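Local atomic coordinates of amidohydrolase (Thermotoga maritima, PDB entry 3OOQ), a protein that probably acts as an amidohydrolase, perhaps with allantoinase activity, opening a cyclic amide by hydrolysis. Residues I239-G244 against A263-P268; D181-V186 against M215-K220; M152-N157 against L234-I239. All coordinates share one frame; numbering follows the deposited sequence.

Contact 1: I239-G244 against A263-P268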
ATOM      1  N   ILE F 239     -28.854 -24.010  11.296  1.00 18.53           N
ATOM      2  CA  ILE F 239     -27.586 -24.730  11.310  1.00 18.62           C
ATOM      3  C   ILE F 239     -27.499 -25.704  12.493  1.00 18.33           C
ATOM      4  O   ILE F 239     -27.048 -26.834  12.333  1.00 18.07           O
ATOM      5  CB  ILE F 239     -26.391 -23.760  11.266  1.00 18.18           C
ATOM      6  CG1 ILE F 239     -26.319 -23.143   9.847  1.00 18.04           C
ATOM      7  CG2 ILE F 239     -25.094 -24.494  11.626  1.00 16.88           C
ATOM      8  CD1 ILE F 239     -25.490 -21.891   9.742  1.00 19.37           C
ATOM      9  N   ALA F 240     -27.912 -25.250  13.670  1.00 18.39           N
ATOM     10  CA  ALA F 240     -27.915 -26.100  14.858  1.00 18.97           C
ATOM     11  C   ALA F 240     -28.731 -27.366  14.602  1.00 20.05           C
ATOM     12  O   ALA F 240     -28.303 -28.469  14.945  1.00 20.05           O
ATOM     13  CB  ALA F 240     -28.457 -25.347  16.060  1.00 18.24           C
ATOM     14  N   GLU F 241     -29.890 -27.205  13.970  1.00 20.78           N
ATOM     15  CA  GLU F 241     -30.751 -28.342  13.680  1.00 22.09           C
ATOM     16  C   GLU F 241     -30.177 -29.216  12.560  1.00 22.12           C
ATOM     17  O   GLU F 241     -30.292 -30.436  12.595  1.00 21.90           O
ATOM     18  CB  GLU F 241     -32.165 -27.868  13.330  1.00 23.04           C
ATOM     19  CG  GLU F 241     -32.938 -27.327  14.543  1.00 30.33           C
ATOM     20  CD  GLU F 241     -34.202 -26.577  14.154  1.00 23.68           C
ATOM     21  OE1 GLU F 241     -34.436 -26.362  12.943  1.00 31.40           O
ATOM     22  OE2 GLU F 241     -34.951 -26.154  15.056  1.00 31.61           O
ATOM     23  N   GLU F 242     -29.555 -28.589  11.567  1.00 21.46           N
ATOM     24  CA  GLU F 242     -28.963 -29.337  10.479  1.00 21.56           C
ATOM     25  C   GLU F 242     -27.947 -30.349  11.021  1.00 21.34           C
ATOM     26  O   GLU F 242     -27.899 -31.486  10.567  1.00 21.34           O
ATOM     27  CB  GLU F 242     -28.317 -28.391   9.460  1.00 21.51           C
ATOM     28  CG  GLU F 242     -27.480 -29.094   8.378  1.00 31.73           C
ATOM     29  CD  GLU F 242     -27.050 -28.149   7.250  1.00 22.51           C
ATOM     30  OE1 GLU F 242     -27.588 -27.016   7.196  1.00 31.56           O
ATOM     31  OE2 GLU F 242     -26.210 -28.556   6.419  1.00 31.56           O
ATOM     32  N   PHE F 243     -27.169 -29.935  12.014  1.00 21.69           N
ATOM     33  CA  PHE F 243     -26.080 -30.741  12.512  1.00 22.33           C
ATOM     34  C   PHE F 243     -26.390 -31.404  13.843  1.00 22.97           C
ATOM     35  O   PHE F 243     -25.571 -32.151  14.340  1.00 23.71           O
ATOM     36  CB  PHE F 243     -24.798 -29.901  12.597  1.00 21.74           C
ATOM     37  CG  PHE F 243     -24.239 -29.519  11.247  1.00 21.11           C
ATOM     38  CD1 PHE F 243     -23.510 -30.443  10.499  1.00 21.47           C
ATOM     39  CD2 PHE F 243     -24.467 -28.247  10.713  1.00 21.67           C
ATOM     40  CE1 PHE F 243     -23.013 -30.111   9.250  1.00 20.85           C
ATOM     41  CE2 PHE F 243     -23.962 -27.897   9.449  1.00 20.45           C
ATOM     42  CZ  PHE F 243     -23.238 -28.831   8.720  1.00 21.55           C
ATOM     43  N   GLY F 244     -27.571 -31.131  14.394  1.00 23.05           N
ATOM     44  CA  GLY F 244     -28.021 -31.699  15.664  1.00 23.80           C
ATOM     45  C   GLY F 244     -27.200 -31.299  16.878  1.00 24.18           C
ATOM     46  O   GLY F 244     -26.803 -32.153  17.659  1.00 25.59           O
ATOM     47  N   ALA F 263     -39.632 -20.089  22.140  1.00 25.36           N
ATOM     48  CA  ALA F 263     -40.343 -20.774  23.227  1.00 26.96           C
ATOM     49  C   ALA F 263     -40.666 -22.245  22.897  1.00 28.14           C
ATOM     50  O   ALA F 263     -40.310 -23.144  23.669  1.00 28.24           O
ATOM     51  CB  ALA F 263     -41.614 -20.016  23.595  1.00 26.53           C
ATOM     52  N   GLU F 264     -41.312 -22.482  21.754  1.00 28.79           N
ATOM     53  CA  GLU F 264     -41.666 -23.843  21.337  1.00 30.44           C
ATOM     54  C   GLU F 264     -40.437 -24.745  21.290  1.00 29.36           C
ATOM     55  O   GLU F 264     -40.465 -25.871  21.791  1.00 29.33           O
ATOM     56  CB  GLU F 264     -42.333 -23.856  19.950  1.00 32.59           C
ATOM     57  CG  GLU F 264     -43.789 -23.400  19.903  1.00 59.57           C
ATOM     58  CD  GLU F 264     -44.271 -23.089  18.471  1.00 35.43           C
ATOM     59  OE1 GLU F 264     -43.694 -23.625  17.487  1.00 59.98           O
ATOM     60  OE2 GLU F 264     -45.233 -22.298  18.330  1.00 60.36           O
ATOM     61  N   LYS F 265     -39.357 -24.239  20.692  1.00 28.04           N
ATOM     62  CA  LYS F 265     -38.130 -25.018  20.527  1.00 26.48           C
ATOM     63  C   LYS F 265     -37.231 -25.028  21.763  1.00 25.30           C
ATOM     64  O   LYS F 265     -36.155 -25.638  21.741  1.00 24.64           O
ATOM     65  CB  LYS F 265     -37.348 -24.533  19.292  1.00 26.45           C
ATOM     66  CG  LYS F 265     -38.052 -24.828  17.960  1.00 26.61           C
ATOM     67  CD  LYS F 265     -37.281 -24.287  16.778  1.00 26.65           C
ATOM     68  CE  LYS F 265     -37.942 -24.719  15.477  1.00 27.50           C
ATOM     69  NZ  LYS F 265     -37.042 -24.541  14.294  1.00 26.64           N
ATOM     70  N   LYS F 266     -37.651 -24.353  22.833  1.00 25.32           N
ATOM     71  CA  LYS F 266     -36.869 -24.347  24.081  1.00 25.73           C
ATOM     72  C   LYS F 266     -35.445 -23.787  23.899  1.00 24.51           C
ATOM     73  O   LYS F 266     -34.485 -24.302  24.482  1.00 24.52           O
ATOM     74  CB  LYS F 266     -36.770 -25.765  24.663  1.00 27.85           C
ATOM     75  CG  LYS F 266     -37.909 -26.210  25.560  1.00 43.08           C
ATOM     76  CD  LYS F 266     -39.180 -26.391  24.778  1.00 31.45           C
ATOM     77  CE  LYS F 266     -40.114 -27.432  25.425  1.00 44.27           C
ATOM     78  NZ  LYS F 266     -40.129 -27.313  26.907  1.00 33.28           N
ATOM     79  N   ILE F 267     -35.311 -22.742  23.091  1.00 23.25           N
ATOM     80  CA  ILE F 267     -33.997 -22.132  22.859  1.00 22.17           C
ATOM     81  C   ILE F 267     -33.804 -20.942  23.794  1.00 21.22           C
ATOM     82  O   ILE F 267     -34.605 -20.002  23.804  1.00 20.47           O
ATOM     83  CB  ILE F 267     -33.807 -21.724  21.381  1.00 21.86           C
ATOM     84  CG1 ILE F 267     -33.915 -22.967  20.491  1.00 21.75           C
ATOM     85  CG2 ILE F 267     -32.432 -21.015  21.181  1.00 21.05           C
ATOM     86  CD1 ILE F 267     -34.170 -22.672  19.010  1.00 22.22           C
ATOM     87  N   PRO F 268     -32.745 -20.987  24.608  1.00 20.72           N
ATOM     88  CA  PRO F 268     -32.610 -19.878  25.526  1.00 19.98           C
ATOM     89  C   PRO F 268     -31.911 -18.712  24.846  1.00 19.32           C
ATOM     90  O   PRO F 268     -31.229 -18.902  23.815  1.00 18.77           O
ATOM     91  CB  PRO F 268     -31.730 -20.454  26.637  1.00 20.41           C
ATOM     92  CG  PRO F 268     -30.886 -21.478  25.937  1.00 27.53           C
ATOM     93  CD  PRO F 268     -31.768 -22.065  24.870  1.00 20.22           C
TER
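Glu241 and Lys265 meet at the ends of their side chains, a compact example of a surface salt bridge between helix 230-243 and the residue that follows helix 259-264. Lys265 NZ donates a hydrogen bond to Glu241 OE2 at 2.7 Å, and it arrives on the syn lone pair, the side of the other carboxylate oxygen. Glu241 OE1 is farther from Lys265 NZ, at 3.5 Å, so the grip is one-sided rather than forked. The lysine methylenes follow the ammonium in: Lys265 CE comes within 3.3 Å of Glu241 OE2.

Long arms make this possible, because the backbones stay well apart, with the CA atoms of Glu241 and Lys265 10.6 Å from each other. Each side chain sets its CG anti to its own carbonyl carbon (chi1 -72° in Glu241, -68° in Lys265) and then runs extended, and the two cross at about a right angle. Both residues are exposed, so solvent would be expected to screen the attraction.

Behind each charge lies a helix end closed by a Schellman motif. Gly244, with positive phi, is the C-prime residue after Glu241's helix, where Phe245 N bonds to Ala240 O; Lys266 plays the corresponding part after helix 259-264, its N bonded to Ala263 O at 3.0 Å. From there the chain turns inward to Ile267, which packs on Leu247 and Ile249 of strand 247-249 and on Ile237. The bridge therefore joins helix 230-243 to the end of helix 259-264 on the outside, while strand 247-249 lies beneath, touched by Ala240 from one segment and Ile267 from the other.

Contact 2: D181-V186 against M215-K220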
ATOM      1  N   ASP F 181     -19.383 -25.397   6.516  1.00 19.66           N
ATOM      2  CA  ASP F 181     -18.204 -26.068   6.028  1.00 20.03           C
ATOM      3  C   ASP F 181     -17.462 -26.668   7.229  1.00 18.94           C
ATOM      4  O   ASP F 181     -17.037 -27.818   7.174  1.00 18.89           O
ATOM      5  CB  ASP F 181     -17.331 -25.080   5.242  1.00 21.59           C
ATOM      6  CG  ASP F 181     -16.072 -25.697   4.734  1.00 27.57           C
ATOM      7  OD1 ASP F 181     -16.132 -26.409   3.718  1.00 24.25           O
ATOM      8  OD2 ASP F 181     -15.009 -25.481   5.352  1.00 23.83           O
ATOM      9  N   TYR F 182     -17.323 -25.882   8.302  1.00 18.30           N
ATOM     10  CA  TYR F 182     -16.618 -26.315   9.495  1.00 18.23           C
ATOM     11  C   TYR F 182     -17.210 -27.616  10.036  1.00 18.54           C
ATOM     12  O   TYR F 182     -16.504 -28.616  10.237  1.00 18.21           O
ATOM     13  CB  TYR F 182     -16.644 -25.231  10.582  1.00 17.16           C
ATOM     14  CG  TYR F 182     -16.137 -25.704  11.939  1.00 19.03           C
ATOM     15  CD1 TYR F 182     -14.812 -26.129  12.104  1.00 16.96           C
ATOM     16  CD2 TYR F 182     -16.986 -25.746  13.049  1.00 17.16           C
ATOM     17  CE1 TYR F 182     -14.349 -26.569  13.312  1.00 18.87           C
ATOM     18  CE2 TYR F 182     -16.508 -26.169  14.306  1.00 19.25           C
ATOM     19  CZ  TYR F 182     -15.190 -26.598  14.413  1.00 17.48           C
ATOM     20  OH  TYR F 182     -14.697 -27.046  15.618  1.00 18.89           O
ATOM     21  N   PHE F 183     -18.514 -27.616  10.271  1.00 18.87           N
ATOM     22  CA  PHE F 183     -19.131 -28.815  10.836  1.00 19.06           C
ATOM     23  C   PHE F 183     -19.142 -30.001   9.854  1.00 19.97           C
ATOM     24  O   PHE F 183     -19.093 -31.159  10.286  1.00 20.92           O
ATOM     25  CB  PHE F 183     -20.520 -28.508  11.434  1.00 18.82           C
ATOM     26  CG  PHE F 183     -20.439 -27.802  12.767  1.00 19.36           C
ATOM     27  CD1 PHE F 183     -19.974 -28.481  13.893  1.00 19.24           C
ATOM     28  CD2 PHE F 183     -20.788 -26.459  12.892  1.00 19.22           C
ATOM     29  CE1 PHE F 183     -19.861 -27.835  15.134  1.00 19.01           C
ATOM     30  CE2 PHE F 183     -20.692 -25.805  14.122  1.00 18.96           C
ATOM     31  CZ  PHE F 183     -20.231 -26.504  15.253  1.00 19.02           C
ATOM     32  N   THR F 184     -19.186 -29.728   8.548  1.00 18.95           N
ATOM     33  CA  THR F 184     -19.082 -30.814   7.565  1.00 20.11           C
ATOM     34  C   THR F 184     -17.734 -31.536   7.765  1.00 21.01           C
ATOM     35  O   THR F 184     -17.653 -32.775   7.762  1.00 21.23           O
ATOM     36  CB  THR F 184     -19.220 -30.280   6.105  1.00 19.88           C
ATOM     37  OG1 THR F 184     -20.505 -29.680   5.933  1.00 21.12           O
ATOM     38  CG2 THR F 184     -19.073 -31.374   5.086  1.00 20.95           C
ATOM     39  N   LYS F 185     -16.678 -30.754   7.973  1.00 21.04           N
ATOM     40  CA  LYS F 185     -15.359 -31.333   8.243  1.00 22.73           C
ATOM     41  C   LYS F 185     -15.284 -32.067   9.580  1.00 22.40           C
ATOM     42  O   LYS F 185     -14.613 -33.088   9.668  1.00 24.03           O
ATOM     43  CB  LYS F 185     -14.280 -30.260   8.168  1.00 24.20           C
ATOM     44  CG  LYS F 185     -14.064 -29.797   6.759  1.00 27.79           C
ATOM     45  CD  LYS F 185     -13.788 -28.313   6.735  1.00 28.15           C
ATOM     46  CE  LYS F 185     -12.373 -28.005   6.353  1.00 29.18           C
ATOM     47  NZ  LYS F 185     -12.293 -26.756   5.480  1.00 30.40           N
ATOM     48  N   VAL F 186     -15.945 -31.528  10.605  1.00 20.35           N
ATOM     49  CA  VAL F 186     -16.089 -32.197  11.902  1.00 19.86           C
ATOM     50  C   VAL F 186     -16.722 -33.595  11.747  1.00 19.91           C
ATOM     51  O   VAL F 186     -16.214 -34.573  12.283  1.00 18.70           O
ATOM     52  CB  VAL F 186     -16.885 -31.332  12.918  1.00 19.55           C
ATOM     53  CG1 VAL F 186     -17.146 -32.118  14.229  1.00 17.17           C
ATOM     54  CG2 VAL F 186     -16.112 -30.036  13.225  1.00 15.81           C
HETATM   55  N   MSE F 215     -17.036 -32.155  20.211  1.00 25.38           N
HETATM   56  CA  MSE F 215     -17.677 -31.926  21.511  1.00 27.59           C
HETATM   57  C   MSE F 215     -19.066 -31.342  21.348  1.00 25.14           C
HETATM   58  O   MSE F 215     -20.012 -31.813  21.975  1.00 25.14           O
HETATM   59  CB  MSE F 215     -16.842 -31.019  22.402  1.00 31.72           C
HETATM   60  CG  MSE F 215     -15.652 -31.711  23.017  1.00 32.22           C
HETATM   61 SE   MSE F 215     -14.803 -30.483  24.263  1.00 41.14          SE
HETATM   62  CE  MSE F 215     -13.222 -29.903  23.200  1.00 32.26           C
ATOM     63  N   VAL F 216     -19.163 -30.331  20.490  1.00 22.81           N
ATOM     64  CA  VAL F 216     -20.430 -29.697  20.140  1.00 21.60           C
ATOM     65  C   VAL F 216     -21.389 -30.684  19.475  1.00 20.88           C
ATOM     66  O   VAL F 216     -22.544 -30.762  19.859  1.00 21.00           O
ATOM     67  CB  VAL F 216     -20.224 -28.439  19.261  1.00 21.50           C
ATOM     68  CG1 VAL F 216     -21.593 -27.864  18.797  1.00 16.62           C
ATOM     69  CG2 VAL F 216     -19.449 -27.387  20.020  1.00 14.87           C
ATOM     70  N   LEU F 217     -20.915 -31.451  18.497  1.00 21.38           N
ATOM     71  CA  LEU F 217     -21.789 -32.417  17.817  1.00 22.05           C
ATOM     72  C   LEU F 217     -22.244 -33.565  18.706  1.00 22.94           C
ATOM     73  O   LEU F 217     -23.334 -34.107  18.510  1.00 23.08           O
ATOM     74  CB  LEU F 217     -21.169 -32.943  16.511  1.00 22.10           C
ATOM     75  CG  LEU F 217     -20.965 -31.905  15.399  1.00 17.61           C
ATOM     76  CD1 LEU F 217     -20.742 -32.608  14.071  1.00 21.87           C
ATOM     77  CD2 LEU F 217     -22.166 -30.952  15.282  1.00 22.00           C
ATOM     78  N   ARG F 218     -21.420 -33.923  19.688  1.00 23.65           N
ATOM     79  CA  ARG F 218     -21.789 -34.941  20.679  1.00 24.17           C
ATOM     80  C   ARG F 218     -22.571 -34.323  21.820  1.00 24.13           C
ATOM     81  O   ARG F 218     -22.850 -34.985  22.801  1.00 23.41           O
ATOM     82  CB  ARG F 218     -20.550 -35.650  21.227  1.00 24.85           C
ATOM     83  CG  ARG F 218     -19.897 -36.620  20.269  1.00 33.82           C
ATOM     84  CD  ARG F 218     -18.745 -37.367  20.948  1.00 26.74           C
ATOM     85  NE  ARG F 218     -18.025 -38.183  19.975  1.00 36.01           N
ATOM     86  CZ  ARG F 218     -18.415 -39.389  19.556  1.00 28.87           C
ATOM     87  NH1 ARG F 218     -19.522 -39.946  20.030  1.00 37.22           N
ATOM     88  NH2 ARG F 218     -17.701 -40.034  18.636  1.00 37.57           N
ATOM     89  N   LYS F 219     -22.907 -33.039  21.686  1.00 24.84           N
ATOM     90  CA  LYS F 219     -23.693 -32.304  22.687  1.00 25.81           C
ATOM     91  C   LYS F 219     -23.071 -32.229  24.086  1.00 25.95           C
ATOM     92  O   LYS F 219     -23.782 -32.038  25.070  1.00 26.39           O
ATOM     93  CB  LYS F 219     -25.128 -32.837  22.776  1.00 26.54           C
ATOM     94  CG  LYS F 219     -25.901 -32.703  21.487  1.00 31.77           C
ATOM     95  CD  LYS F 219     -27.353 -33.056  21.735  1.00 28.55           C
ATOM     96  CE  LYS F 219     -28.158 -33.031  20.477  1.00 32.95           C
ATOM     97  NZ  LYS F 219     -29.615 -33.020  20.781  1.00 30.36           N
ATOM     98  N   LYS F 220     -21.749 -32.343  24.173  1.00 26.05           N
ATOM     99  CA  LYS F 220     -21.074 -32.169  25.455  1.00 26.71           C
ATOM    100  C   LYS F 220     -21.137 -30.710  25.889  1.00 25.28           C
ATOM    101  O   LYS F 220     -21.237 -30.415  27.070  1.00 24.05           O
ATOM    102  CB  LYS F 220     -19.628 -32.657  25.390  1.00 28.97           C
ATOM    103  CG  LYS F 220     -19.496 -34.157  25.177  1.00 38.72           C
ATOM    104  CD  LYS F 220     -18.028 -34.521  24.943  1.00 32.99           C
ATOM    105  CE  LYS F 220     -17.811 -36.036  24.841  1.00 40.04           C
ATOM    106  NZ  LYS F 220     -18.672 -36.787  25.824  1.00 35.12           N
TER
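This is a buried, wholly apolar helix-helix contact in the TIM-barrel-type amidohydrolase fold, made where the long helix 172-198 passes the C-terminal turn of helix 208-217. Phe183 and Val186, one helical turn apart, face Val216 and Leu217. The leucine sits at the junction and divides its two methyls: Leu217 CD2 lies 3.6 Å from Phe183 CD1, at an oblique angle to the ring, while the other branch serves the valine. Farther along the ring, Val216 CG1 approaches Phe183 CZ at 4.0 Å; that methyl stands anti to its backbone N (chi1 175°), which directs it at the phenylalanine.

The ring is also held from its own helix, since Tyr182 CD2 lies over the centre of one face, 3.7 Å above the plane. Phe245 and Met152 add further apolar neighbours. Replacing Phe183 by an alanine would probably open a gap beside Val216 and take away the ring on which Leu217 CD2 rests, leaving Phe245 as the aromatic neighbour of both.

Just beyond Leu217 the helix ends in a Schellman motif, with Lys219 at C-prime and Lys220 N bonded to Met215 O. One turn along helix 172-198 from Phe183, the second leucine branch closes on the valine, with Leu217 CD1 3.6 Å from Val186 CG1.

Contact 3: M152-N157 against L234-I239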
HETATM    1  N   MSE F 152     -19.895 -18.612  18.417  1.00 19.82           N
HETATM    2  CA  MSE F 152     -20.033 -18.414  16.977  1.00 21.64           C
HETATM    3  C   MSE F 152     -20.735 -17.090  16.774  1.00 19.80           C
HETATM    4  O   MSE F 152     -21.349 -16.583  17.706  1.00 19.34           O
HETATM    5  CB  MSE F 152     -20.845 -19.548  16.333  1.00 24.92           C
HETATM    6  CG  MSE F 152     -20.185 -20.893  16.515  1.00 26.08           C
HETATM    7 SE   MSE F 152     -21.260 -22.381  15.876  1.00 33.22          SE
HETATM    8  CE  MSE F 152     -20.723 -23.702  17.216  1.00 25.52           C
ATOM      9  N   ALA F 153     -20.630 -16.527  15.569  1.00 18.59           N
ATOM     10  CA  ALA F 153     -21.188 -15.194  15.294  1.00 17.51           C
ATOM     11  C   ALA F 153     -21.756 -15.064  13.904  1.00 17.55           C
ATOM     12  O   ALA F 153     -21.164 -15.562  12.951  1.00 17.26           O
ATOM     13  CB  ALA F 153     -20.137 -14.109  15.521  1.00 16.61           C
ATOM     14  N   PHE F 154     -22.885 -14.353  13.827  1.00 17.24           N
ATOM     15  CA  PHE F 154     -23.657 -14.098  12.617  1.00 18.21           C
ATOM     16  C   PHE F 154     -23.847 -12.610  12.513  1.00 18.52           C
ATOM     17  O   PHE F 154     -23.511 -11.879  13.446  1.00 18.84           O
ATOM     18  CB  PHE F 154     -25.046 -14.771  12.736  1.00 18.94           C
ATOM     19  CG  PHE F 154     -24.972 -16.261  12.761  1.00 16.35           C
ATOM     20  CD1 PHE F 154     -24.669 -16.943  13.944  1.00 19.18           C
ATOM     21  CD2 PHE F 154     -25.100 -16.981  11.593  1.00 18.48           C
ATOM     22  CE1 PHE F 154     -24.550 -18.335  13.957  1.00 17.08           C
ATOM     23  CE2 PHE F 154     -24.979 -18.370  11.598  1.00 17.36           C
ATOM     24  CZ  PHE F 154     -24.712 -19.044  12.780  1.00 18.11           C
ATOM     25  N   GLY F 155     -24.372 -12.156  11.377  1.00 19.02           N
ATOM     26  CA  GLY F 155     -24.736 -10.754  11.206  1.00 18.73           C
ATOM     27  C   GLY F 155     -23.553  -9.890  10.793  1.00 18.04           C
ATOM     28  O   GLY F 155     -22.625 -10.368  10.138  1.00 18.18           O
ATOM     29  N   GLU F 156     -23.599  -8.612  11.159  1.00 17.45           N
ATOM     30  CA  GLU F 156     -22.677  -7.600  10.606  1.00 17.84           C
ATOM     31  C   GLU F 156     -21.222  -7.803  10.991  1.00 18.30           C
ATOM     32  O   GLU F 156     -20.339  -7.613  10.152  1.00 18.82           O
ATOM     33  CB  GLU F 156     -23.104  -6.175  11.005  1.00 18.42           C
ATOM     34  CG  GLU F 156     -24.456  -5.719  10.421  1.00 21.82           C
ATOM     35  CD  GLU F 156     -24.857  -4.321  10.881  1.00 18.63           C
ATOM     36  OE1 GLU F 156     -23.960  -3.493  11.138  1.00 22.21           O
ATOM     37  OE2 GLU F 156     -26.068  -4.034  10.976  1.00 22.45           O
ATOM     38  N   ASN F 157     -20.971  -8.202  12.245  1.00 18.88           N
ATOM     39  CA  ASN F 157     -19.595  -8.241  12.772  1.00 20.20           C
ATOM     40  C   ASN F 157     -18.660  -9.157  11.975  1.00 20.42           C
ATOM     41  O   ASN F 157     -17.661  -8.680  11.446  1.00 21.17           O
ATOM     42  CB  ASN F 157     -19.553  -8.525  14.305  1.00 20.45           C
ATOM     43  CG  ASN F 157     -20.164  -7.400  15.136  1.00 29.95           C
ATOM     44  OD1 ASN F 157     -20.524  -6.357  14.609  1.00 21.45           O
ATOM     45  ND2 ASN F 157     -20.299  -7.624  16.448  1.00 20.65           N
ATOM     46  N   LEU F 234     -32.557 -17.043  13.198  1.00 19.05           N
ATOM     47  CA  LEU F 234     -33.186 -18.214  12.565  1.00 19.25           C
ATOM     48  C   LEU F 234     -32.160 -19.039  11.787  1.00 18.72           C
ATOM     49  O   LEU F 234     -32.232 -20.251  11.786  1.00 17.84           O
ATOM     50  CB  LEU F 234     -34.342 -17.793  11.656  1.00 19.49           C
ATOM     51  CG  LEU F 234     -35.540 -17.168  12.377  1.00 25.92           C
ATOM     52  CD1 LEU F 234     -36.390 -16.383  11.377  1.00 20.69           C
ATOM     53  CD2 LEU F 234     -36.385 -18.239  13.074  1.00 20.44           C
ATOM     54  N   THR F 235     -31.195 -18.370  11.160  1.00 18.38           N
ATOM     55  CA  THR F 235     -30.095 -19.066  10.468  1.00 18.46           C
ATOM     56  C   THR F 235     -29.278 -19.876  11.474  1.00 17.92           C
ATOM     57  O   THR F 235     -28.942 -21.030  11.229  1.00 17.71           O
ATOM     58  CB  THR F 235     -29.159 -18.055   9.731  1.00 18.18           C
ATOM     59  OG1 THR F 235     -29.890 -17.418   8.691  1.00 21.24           O
ATOM     60  CG2 THR F 235     -27.946 -18.754   9.095  1.00 21.82           C
ATOM     61  N   ALA F 236     -28.945 -19.257  12.606  1.00 18.22           N
ATOM     62  CA  ALA F 236     -28.232 -19.960  13.668  1.00 17.56           C
ATOM     63  C   ALA F 236     -28.987 -21.242  14.076  1.00 17.21           C
ATOM     64  O   ALA F 236     -28.393 -22.324  14.193  1.00 16.18           O
ATOM     65  CB  ALA F 236     -28.040 -19.035  14.856  1.00 17.67           C
ATOM     66  N   ILE F 237     -30.305 -21.130  14.245  1.00 17.58           N
ATOM     67  CA  ILE F 237     -31.146 -22.303  14.586  1.00 18.11           C
ATOM     68  C   ILE F 237     -31.135 -23.356  13.449  1.00 18.61           C
ATOM     69  O   ILE F 237     -30.993 -24.569  13.710  1.00 18.31           O
ATOM     70  CB  ILE F 237     -32.599 -21.871  14.962  1.00 18.24           C
ATOM     71  CG1 ILE F 237     -32.582 -20.969  16.208  1.00 21.24           C
ATOM     72  CG2 ILE F 237     -33.522 -23.092  15.229  1.00 21.51           C
ATOM     73  CD1 ILE F 237     -33.853 -20.137  16.363  1.00 17.01           C
ATOM     74  N   ARG F 238     -31.249 -22.900  12.198  1.00 18.75           N
ATOM     75  CA  ARG F 238     -31.243 -23.829  11.059  1.00 19.83           C
ATOM     76  C   ARG F 238     -29.980 -24.660  11.044  1.00 19.22           C
ATOM     77  O   ARG F 238     -30.026 -25.868  10.821  1.00 19.59           O
ATOM     78  CB  ARG F 238     -31.385 -23.114   9.716  1.00 20.26           C
ATOM     79  CG  ARG F 238     -32.798 -22.809   9.327  1.00 21.69           C
ATOM     80  CD  ARG F 238     -32.928 -22.503   7.813  1.00 22.69           C
ATOM     81  NE  ARG F 238     -31.971 -21.515   7.291  1.00 19.99           N
ATOM     82  CZ  ARG F 238     -32.019 -20.204   7.503  1.00 22.16           C
ATOM     83  NH1 ARG F 238     -32.975 -19.662   8.262  1.00 20.71           N
ATOM     84  NH2 ARG F 238     -31.093 -19.418   6.949  1.00 19.98           N
ATOM     85  N   ILE F 239     -28.854 -24.010  11.296  1.00 18.53           N
ATOM     86  CA  ILE F 239     -27.586 -24.730  11.310  1.00 18.62           C
ATOM     87  C   ILE F 239     -27.499 -25.704  12.493  1.00 18.33           C
ATOM     88  O   ILE F 239     -27.048 -26.834  12.333  1.00 18.07           O
ATOM     89  CB  ILE F 239     -26.391 -23.760  11.266  1.00 18.18           C
ATOM     90  CG1 ILE F 239     -26.319 -23.143   9.847  1.00 18.04           C
ATOM     91  CG2 ILE F 239     -25.094 -24.494  11.626  1.00 16.88           C
ATOM     92  CD1 ILE F 239     -25.490 -21.891   9.742  1.00 19.37           C
TER
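Phe154 turns its ring against three residues of helix 230-243, each meeting it differently, at the point where a strand of the TIM-barrel-type fold runs out into a loop. Ala236 takes a face: its CB lies 4.1 Å from the Phe154 ring centroid and 26° off the normal, a CH-pi contact. The absence of a longer side chain lets the helix backbone come close, and Ala236 CA is 3.7 Å from Phe154 CZ. Ile239 approaches at the ring's edge, near its plane, and Thr235 comes in obliquely.

Thr235 has its methyl anti to the backbone N, and this rotamer divides its roles. CG2 goes to the aromatic ring, while OG1 accepts a hydrogen bond only weakly from Arg238 NH2 and is chiefly paired with the carbonyl of Asp231, one turn back. Arg238 itself forms a salt bridge with Asp95 of the second subunit, so the helix that packs on Phe154 also reaches the subunit interface.

Ile179 of helix 172-198 and Met225 of strand 223-227 also touch the phenylalanine. Two methyls converge on a single ring carbon: Phe154 CE2 has Thr235 CG2 at 3.9 Å and Ile239 CD1 at 4.0 Å.

How the contacts relate
The three contacts lie on one side of the chain's centre, with centres 12 to 16 Å apart. Helix 230-243 is shared by contacts 1 and 3, whose segments both include Ile239, a residue that touches across only contact 3: contact 3 uses the helix's buried side and contact 1 an exposed residue near its C-terminal end. Along the chain, contact 2 is nested inside the loop closed by contact 3, and contact 1 follows both. They also touch directly: Phe183 CZ meets Met152 CE at 3.5 Å, the Phe243 ring packs on Phe183, and the Phe243 carbonyl oxygen lies against Leu217 CD2. Buried apolar joints thus link helices and strand ends, and a salt bridge ties the surface; contacts 2 and 3 both reach the second subunit.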